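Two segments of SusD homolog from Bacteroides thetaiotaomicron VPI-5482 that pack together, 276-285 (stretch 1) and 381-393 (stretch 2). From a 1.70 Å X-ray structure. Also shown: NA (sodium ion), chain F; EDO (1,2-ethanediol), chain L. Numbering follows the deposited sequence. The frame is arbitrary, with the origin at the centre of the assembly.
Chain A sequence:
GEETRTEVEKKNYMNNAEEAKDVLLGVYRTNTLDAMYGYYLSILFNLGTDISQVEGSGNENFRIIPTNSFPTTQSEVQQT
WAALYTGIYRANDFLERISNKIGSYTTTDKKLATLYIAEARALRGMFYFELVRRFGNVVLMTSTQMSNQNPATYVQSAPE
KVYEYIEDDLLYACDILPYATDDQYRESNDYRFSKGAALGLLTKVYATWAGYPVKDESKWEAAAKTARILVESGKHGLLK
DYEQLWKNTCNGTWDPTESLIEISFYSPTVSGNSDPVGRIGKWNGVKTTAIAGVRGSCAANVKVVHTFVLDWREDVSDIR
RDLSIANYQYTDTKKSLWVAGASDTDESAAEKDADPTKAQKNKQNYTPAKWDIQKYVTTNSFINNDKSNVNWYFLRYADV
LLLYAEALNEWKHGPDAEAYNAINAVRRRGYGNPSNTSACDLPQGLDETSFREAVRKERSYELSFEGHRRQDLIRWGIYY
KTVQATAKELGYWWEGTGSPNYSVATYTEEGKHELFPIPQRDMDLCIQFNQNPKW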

# COMPACT_ATOMS: atom_id res chain seq x y z
N PRO A 276 5.79 14.05 11.71
CA PRO A 276 5.69 12.93 10.78
C PRO A 276 5.35 11.61 11.48
O PRO A 276 6.18 10.66 11.56
CB PRO A 276 7.10 12.89 10.15
CG PRO A 276 7.93 13.33 11.20
CD PRO A 276 7.19 14.41 11.94
N VAL A 277 4.12 11.55 11.97
CA VAL A 277 3.57 10.36 12.62
C VAL A 277 2.36 9.95 11.77
O VAL A 277 1.79 10.79 11.05
CB VAL A 277 3.17 10.63 14.06
CG1 VAL A 277 4.43 10.92 14.88
CG2 VAL A 277 2.14 11.78 14.19
N GLY A 278 1.98 8.69 11.84
CA GLY A 278 0.85 8.21 11.10
C GLY A 278 -0.12 7.46 11.98
O GLY A 278 -0.01 7.44 13.21
N ARG A 279 -1.09 6.84 11.33
CA ARG A 279 -2.13 6.09 12.03
C ARG A 279 -1.94 4.58 11.95
O ARG A 279 -2.85 3.82 12.28
CB ARG A 279 -3.48 6.48 11.44
CG ARG A 279 -3.80 7.98 11.57
CD ARG A 279 -5.20 8.23 11.14
NE ARG A 279 -5.49 9.65 10.93
CZ ARG A 279 -6.19 10.42 11.76
NH1 ARG A 279 -6.69 9.94 12.88
NH2 ARG A 279 -6.40 11.70 11.44
N ILE A 280 -0.76 4.13 11.53
CA ILE A 280 -0.50 2.70 11.33
C ILE A 280 -0.40 2.03 12.69
O ILE A 280 0.24 2.56 13.62
CB ILE A 280 0.75 2.44 10.48
CG1 ILE A 280 0.86 3.35 9.22
CG2 ILE A 280 0.83 0.95 10.13
CD1 ILE A 280 -0.35 3.40 8.27
N GLY A 281 -1.08 0.91 12.86
CA GLY A 281 -1.20 0.26 14.17
C GLY A 281 -2.23 0.93 15.09
O GLY A 281 -2.47 0.47 16.21
N LYS A 282 -2.86 2.01 14.62
CA LYS A 282 -3.86 2.71 15.40
C LYS A 282 -5.21 2.45 14.77
O LYS A 282 -5.98 1.62 15.25
CB LYS A 282 -3.53 4.22 15.47
CG LYS A 282 -2.08 4.50 15.98
CD LYS A 282 -1.78 3.90 17.32
CE LYS A 282 -2.45 4.63 18.46
NZ LYS A 282 -2.09 4.30 19.93
N TRP A 283 -5.48 3.08 13.63
CA TRP A 283 -6.75 2.92 12.95
C TRP A 283 -6.89 1.49 12.38
O TRP A 283 -7.99 0.94 12.30
CB TRP A 283 -6.85 3.95 11.83
CG TRP A 283 -8.24 4.43 11.55
CD1 TRP A 283 -8.83 5.53 12.09
CD2 TRP A 283 -9.19 3.88 10.62
NE1 TRP A 283 -10.09 5.70 11.57
CE2 TRP A 283 -10.33 4.71 10.66
CE3 TRP A 283 -9.19 2.78 9.77
CZ2 TRP A 283 -11.47 4.45 9.89
CZ3 TRP A 283 -10.31 2.54 9.01
CH2 TRP A 283 -11.43 3.38 9.07
N ASN A 284 -5.76 0.89 12.02
CA ASN A 284 -5.76 -0.48 11.51
C ASN A 284 -5.02 -1.41 12.46
O ASN A 284 -4.46 -2.43 12.05
CB ASN A 284 -5.17 -0.54 10.11
CG ASN A 284 -3.68 -0.25 10.09
OD1 ASN A 284 -3.14 0.33 11.07
ND2 ASN A 284 -3.02 -0.63 9.02
N GLY A 285 -4.98 -1.04 13.73
CA GLY A 285 -4.30 -1.85 14.71
C GLY A 285 -5.14 -2.96 15.29
O GLY A 285 -6.23 -3.28 14.79
N SER A 381 7.54 5.84 23.88
CA SER A 381 7.58 7.10 23.16
C SER A 381 6.35 7.88 23.58
O SER A 381 5.91 7.80 24.74
CB SER A 381 7.65 6.85 21.66
OG SER A 381 7.88 8.09 20.99
N PHE A 382 5.75 8.63 22.68
CA PHE A 382 4.60 9.38 23.07
C PHE A 382 3.40 8.43 23.25
O PHE A 382 3.35 7.32 22.69
CB PHE A 382 4.33 10.49 22.06
CG PHE A 382 4.05 9.97 20.67
CD1 PHE A 382 2.80 9.56 20.31
CD2 PHE A 382 5.05 9.93 19.73
CE1 PHE A 382 2.54 9.10 19.06
CE2 PHE A 382 4.80 9.47 18.45
CZ PHE A 382 3.55 9.06 18.11
N ILE A 383 2.44 8.87 24.06
CA ILE A 383 1.20 8.16 24.28
C ILE A 383 0.19 8.96 23.51
O ILE A 383 0.06 10.17 23.74
CB ILE A 383 0.82 8.15 25.76
CG1 ILE A 383 1.87 7.36 26.55
CG2 ILE A 383 -0.62 7.62 25.99
CD1 ILE A 383 1.58 7.26 28.04
N ASN A 384 -0.48 8.33 22.56
CA ASN A 384 -1.47 9.03 21.76
C ASN A 384 -2.52 8.01 21.33
O ASN A 384 -2.20 6.84 21.13
CB ASN A 384 -0.85 9.77 20.57
CG ASN A 384 -1.85 10.64 19.85
OD1 ASN A 384 -2.51 10.18 18.92
ND2 ASN A 384 -2.06 11.88 20.35
N ASN A 385 -3.76 8.42 21.23
CA ASN A 385 -4.81 7.47 20.88
C ASN A 385 -5.04 7.30 19.38
O ASN A 385 -5.84 6.46 18.96
CB ASN A 385 -6.12 7.87 21.56
CG ASN A 385 -6.06 7.78 23.09
OD1 ASN A 385 -5.21 7.08 23.66
ND2 ASN A 385 -6.98 8.47 23.77
N ASP A 386 -4.38 8.14 18.59
CA ASP A 386 -4.60 8.18 17.16
C ASP A 386 -3.38 7.98 16.27
O ASP A 386 -3.52 7.52 15.14
CB ASP A 386 -5.20 9.53 16.79
CG ASP A 386 -6.53 9.76 17.45
OD1 ASP A 386 -7.47 9.00 17.16
OD2 ASP A 386 -6.61 10.66 18.29
N LYS A 387 -2.20 8.35 16.77
CA LYS A 387 -1.00 8.34 15.94
C LYS A 387 0.09 7.46 16.54
O LYS A 387 0.08 7.18 17.74
CB LYS A 387 -0.45 9.76 15.77
CG LYS A 387 -1.40 10.87 15.26
CD LYS A 387 -2.05 10.51 13.96
CE LYS A 387 -2.51 11.76 13.18
NZ LYS A 387 -3.06 12.84 14.04
N SER A 388 1.07 7.13 15.71
CA SER A 388 2.14 6.26 16.12
C SER A 388 3.39 6.51 15.29
O SER A 388 3.35 7.24 14.33
CB SER A 388 1.74 4.78 15.92
OG SER A 388 1.77 4.44 14.52
N ASN A 389 4.48 5.83 15.69
CA ASN A 389 5.71 5.78 14.91
C ASN A 389 5.81 4.49 14.09
O ASN A 389 6.88 4.15 13.60
CB ASN A 389 6.91 5.91 15.85
CG ASN A 389 6.95 7.25 16.48
OD1 ASN A 389 6.62 8.25 15.83
ND2 ASN A 389 7.33 7.30 17.75
N VAL A 390 4.72 3.76 13.88
CA VAL A 390 4.73 2.55 13.08
C VAL A 390 4.86 2.87 11.58
O VAL A 390 4.20 3.77 11.06
CB VAL A 390 3.48 1.66 13.33
CG1 VAL A 390 3.48 0.42 12.41
CG2 VAL A 390 3.40 1.26 14.82
N ASN A 391 5.73 2.13 10.89
CA ASN A 391 5.97 2.39 9.47
C ASN A 391 4.99 1.70 8.54
O ASN A 391 4.15 0.94 8.99
CB ASN A 391 7.42 2.04 9.13
CG ASN A 391 8.40 2.90 9.86
OD1 ASN A 391 8.04 3.94 10.42
ND2 ASN A 391 9.67 2.46 9.90
N TRP A 392 5.10 2.03 7.25
CA TRP A 392 4.19 1.50 6.23
C TRP A 392 4.88 0.88 5.02
O TRP A 392 5.54 1.58 4.24
CB TRP A 392 3.20 2.58 5.74
CG TRP A 392 2.17 1.98 4.84
CD1 TRP A 392 2.04 2.15 3.50
CD2 TRP A 392 1.13 1.10 5.24
NE1 TRP A 392 0.99 1.39 3.03
CE2 TRP A 392 0.41 0.73 4.07
CE3 TRP A 392 0.79 0.51 6.46
CZ2 TRP A 392 -0.67 -0.13 4.09
CZ3 TRP A 392 -0.30 -0.34 6.50
CH2 TRP A 392 -1.02 -0.66 5.32
N TYR A 393 4.72 -0.42 4.85
CA TYR A 393 5.25 -1.08 3.67
C TYR A 393 4.35 -0.81 2.46
O TYR A 393 3.20 -1.29 2.39
CB TYR A 393 5.32 -2.59 3.80
CG TYR A 393 6.34 -3.14 4.78
CD1 TYR A 393 7.72 -2.97 4.56
CD2 TYR A 393 5.93 -3.89 5.86
CE1 TYR A 393 8.65 -3.51 5.42
CE2 TYR A 393 6.86 -4.45 6.75
CZ TYR A 393 8.22 -4.25 6.51
OH TYR A 393 9.13 -4.80 7.38
NA NA F . 8.94 4.54 12.64
C1 EDO L . 4.67 3.05 18.71
O1 EDO L . 4.68 3.72 17.45
C2 EDO L . 3.54 3.57 19.57
O2 EDO L . 3.16 4.88 19.13
O HOH W 1 0.70 5.20 19.51
O HOH W 2 10.95 4.67 11.35
O HOH W 3 8.52 1.83 13.30
O HOH W 4 10.08 4.45 14.67

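The two stretches join through a single antiparallel bridge, between Gly278 and Ser388. Gly278 N donates to Ser388 O at 3.2 Å, and Ser388 N donates to Gly278 O at 2.7 Å. Gly278 O also receives a CA-H...O contact from Lys387 CA at 3.0 Å. Together the stretches bury 727 Å².

Beyond the bridge, stretch 1 folds into a type I turn from Lys282 to Gly285. Asn284, with chi1 at p, reaches back so that its OD1 accepts from Gly281 N at 2.8 Å. Gly281 has a positive phi, which favours glycine. A CB there would also sit tightly, 3.4 Å from Val390 CG2.

Ser388 links both stretches through its side chain as well as its backbone. Its chi1 is p (74°), which places OG between two backbone groups. Ser388 OG donates to Ile280 O at 2.6 Å and accepts from Val390 N at 3.1 Å. The hydroxyl thus extends the link past the bridge, where no further backbone pair forms.

Lys282 points toward stretch 2. Its first three chi angles are m and its chi4 is t, so the chain curls along the other backbone instead of leaving it. Lys282 CB lies 3.3 Å from Asp386 O, and Lys282 CG lies 3.8 Å from Ser388 CB. The ammonium ends at a carbonyl, with Lys282 NZ donating to Asn384 O at 2.8 Å. A water accepts from Lys282 NZ at 3.0 Å and donates to Lys387 O at 2.7 Å. Asn384 holds the loop in place here: its OD1 accepts from Asp386 N and from Lys387 N, both at 2.8 Å.

Ile280 supplies the main apolar contact. Chi1 at m sets Ile280 CG2 3.5 Å from Val390 CG1, and chi2 at m carries Ile280 CD1 to 3.6 Å from Trp392 CE3. Val390, at t, and Ile280 both point toward the opposing stretch. Val277, at m, packs CG1 against Phe382 CZ at 3.8 Å and CG2 against Lys387 CB at 3.6 Å.

Arg279 and Lys387 both point away overall, yet their chains run side by side, with Arg279 CG 3.9 Å from Lys387 CD. Arg279 is m, t, t through chi3, so it is extended after chi1; Lys387 is m, m, t, m. Lys387 CE lies over one face of the guanidinium. This brings two like charges close together, with Arg279 NH2 4.4 Å from Lys387 NZ; Arg279 NH2 is hydrogen-bonded elsewhere in the structure. Asp386 offers an opposite charge nearby, but Arg279 NH1 to Asp386 OD1 is 4.5 Å, too long for a salt bridge.

Sodium binds Asn389 O at 2.3 Å and Asn391 OD1 at 2.5 Å. Asn389 N donates to EDO O1 at 2.8 Å.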